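Local coordinates for pheromone cOB1/lipoprotein, YaeC family (Enterococcus faecalis, PDB 4EF1) that probably serves as a methionine-binding lipoprotein of the NlpA family, its precursor also being the source of the sex pheromone cOB1, at residues A[75-80]-A[202-207]. Residues are numbered along the deposited sequence; the frame is centred on the assembly and turned at random.
With MSE (selenomethionine), chain C.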
loop_
_atom_site.group_PDB
_atom_site.type_symbol
_atom_site.label_atom_id
_atom_site.label_comp_id
_atom_site.label_asym_id
_atom_site.label_seq_id
_atom_site.Cartn_x
_atom_site.Cartn_y
_atom_site.Cartn_z
ATOM N N PHE A 75 -7.329 9.695 14.737
ATOM C CA PHE A 75 -5.942 9.658 14.292
ATOM C C PHE A 75 -5.595 10.840 13.391
ATOM O O PHE A 75 -6.472 11.555 12.914
ATOM C CB PHE A 75 -5.684 8.423 13.431
ATOM C CG PHE A 75 -5.923 7.093 14.092
ATOM C CD1 PHE A 75 -5.972 6.923 15.488
ATOM C CD2 PHE A 75 -5.995 5.962 13.287
ATOM C CE1 PHE A 75 -6.161 5.659 16.044
ATOM C CE2 PHE A 75 -6.207 4.704 13.846
ATOM C CZ PHE A 75 -6.272 4.549 15.219
ATOM N N VAL A 76 -4.301 11.018 13.150
ATOM C CA VAL A 76 -3.789 12.024 12.220
ATOM C C VAL A 76 -2.652 11.429 11.357
ATOM O O VAL A 76 -1.998 10.478 11.693
ATOM C CB VAL A 76 -3.308 13.344 12.922
ATOM C CG1 VAL A 76 -4.447 14.091 13.556
ATOM C CG2 VAL A 76 -2.214 13.062 13.950
ATOM N N ASN A 77 -2.488 12.009 10.190
ATOM C CA ASN A 77 -1.426 11.672 9.264
ATOM C C ASN A 77 -0.170 12.459 9.610
ATOM O O ASN A 77 -0.127 13.683 9.414
ATOM C CB ASN A 77 -1.918 12.012 7.858
ATOM C CG ASN A 77 -0.893 11.805 6.793
ATOM O OD1 ASN A 77 0.245 11.327 7.020
ATOM N ND2 ASN A 77 -1.310 12.136 5.579
ATOM N N ALA A 78 0.859 11.750 10.076
ATOM C CA ALA A 78 2.149 12.379 10.409
ATOM C C ALA A 78 3.087 12.602 9.208
ATOM O O ALA A 78 4.142 13.222 9.364
ATOM C CB ALA A 78 2.865 11.565 11.465
ATOM N N GLY A 79 2.782 12.033 8.049
ATOM C CA GLY A 79 3.546 12.331 6.835
ATOM C C GLY A 79 3.726 11.114 5.944
ATOM O O GLY A 79 3.894 10.014 6.421
ATOM N N ALA A 80 3.697 11.343 4.631
ATOM C CA ALA A 80 3.924 10.286 3.641
ATOM C C ALA A 80 5.418 9.960 3.599
ATOM O O ALA A 80 6.275 10.876 3.606
ATOM C CB ALA A 80 3.484 10.745 2.275
ATOM N N ALA A 202 0.640 7.183 -1.405
ATOM C CA ALA A 202 1.846 7.198 -0.540
ATOM C C ALA A 202 1.470 6.583 0.821
ATOM O O ALA A 202 0.389 6.836 1.357
ATOM C CB ALA A 202 2.401 8.638 -0.366
ATOM N N ASN A 203 2.340 5.739 1.324
ATOM C CA ASN A 203 2.174 5.120 2.624
ATOM C C ASN A 203 2.662 6.099 3.692
ATOM O O ASN A 203 3.735 6.698 3.542
ATOM C CB ASN A 203 2.931 3.807 2.713
ATOM C CG ASN A 203 2.222 2.666 1.998
ATOM O OD1 ASN A 203 2.313 1.495 2.403
ATOM N ND2 ASN A 203 1.499 3.006 0.916
ATOM N N ILE A 204 1.913 6.188 4.795
ATOM C CA ILE A 204 2.143 7.210 5.804
ATOM C C ILE A 204 2.500 6.671 7.191
ATOM O O ILE A 204 2.316 5.480 7.510
ATOM C CB ILE A 204 0.891 8.132 5.996
ATOM C CG1 ILE A 204 -0.306 7.371 6.609
ATOM C CG2 ILE A 204 0.492 8.849 4.726
ATOM C CD1 ILE A 204 -1.518 8.247 6.834
ATOM N N ILE A 205 2.978 7.594 8.020
ATOM C CA ILE A 205 3.083 7.353 9.458
ATOM C C ILE A 205 1.798 7.934 10.010
ATOM O O ILE A 205 1.517 9.081 9.772
ATOM C CB ILE A 205 4.260 8.057 10.116
ATOM C CG1 ILE A 205 5.580 7.559 9.523
ATOM C CG2 ILE A 205 4.235 7.858 11.633
ATOM C CD1 ILE A 205 5.844 6.089 9.766
ATOM N N ALA A 206 1.062 7.147 10.787
ATOM C CA ALA A 206 -0.187 7.626 11.418
ATOM C C ALA A 206 -0.015 7.541 12.935
ATOM O O ALA A 206 0.582 6.625 13.412
ATOM C CB ALA A 206 -1.366 6.780 10.955
ATOM N N VAL A 207 -0.597 8.481 13.661
ATOM C CA VAL A 207 -0.564 8.522 15.134
ATOM C C VAL A 207 -1.916 8.946 15.651
ATOM O O VAL A 207 -2.745 9.418 14.870
ATOM C CB VAL A 207 0.539 9.509 15.677
ATOM C CG1 VAL A 207 1.931 9.020 15.244
ATOM C CG2 VAL A 207 0.292 10.968 15.249
HETATM N N MSE C 301 1.422 -1.022 1.330
HETATM C CA MSE C 301 0.046 -0.960 0.693
HETATM C C MSE C 301 0.043 -0.215 -0.646
HETATM O O MSE C 301 0.670 0.849 -0.759
HETATM O OXT MSE C 301 -0.657 -0.635 -1.607
HETATM C CB MSE C 301 -0.998 -0.368 1.640
HETATM C CG MSE C 301 -2.446 -0.425 1.140
HETATM SE SE MSE C 301 -3.605 0.596 2.288
HETATM C CE MSE C 301 -3.553 -0.535 3.926
#
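Asn77 and Ile204 meet across two antiparallel neighbours in the mixed sheet of one lobe of this periplasmic-binding-protein fold, strands 75-80 and 203-207. Their side chains cross at about a right angle: with CG anti to the backbone N (chi1 176°), the Asn77 amide lies over the isoleucine, OD1 coming 3.4 Å from Ile204 CG2 and the amide carbon CG resting near CD1. The same OD1 accepts Gly79 N from above the carbonyl plane at 2.8 Å, an Asx turn within the strand. Here the chain bulges: Ala78 directs CB at the partner strand, 3.3 Å from Ile205 O, while its N still donates to that oxygen through a bent bond (143°). Ile205 N in turn reaches Gly79 O. Regular pairing holds at Val76 and Val207, joined by two backbone bonds; on that face, toward helix 215-225, their CG2 methyls touch at 3.5 Å. Ile204 and Ala206 instead pack on helix 61-71. Asn203 points away from strand 75-80 into the ligand pocket, where His15 also bonds OD1. Its amide grips the bound selenomethionine twice, OD1 accepting the ligand N and ND2 donating to the ligand carboxylate O at 2.9 Å.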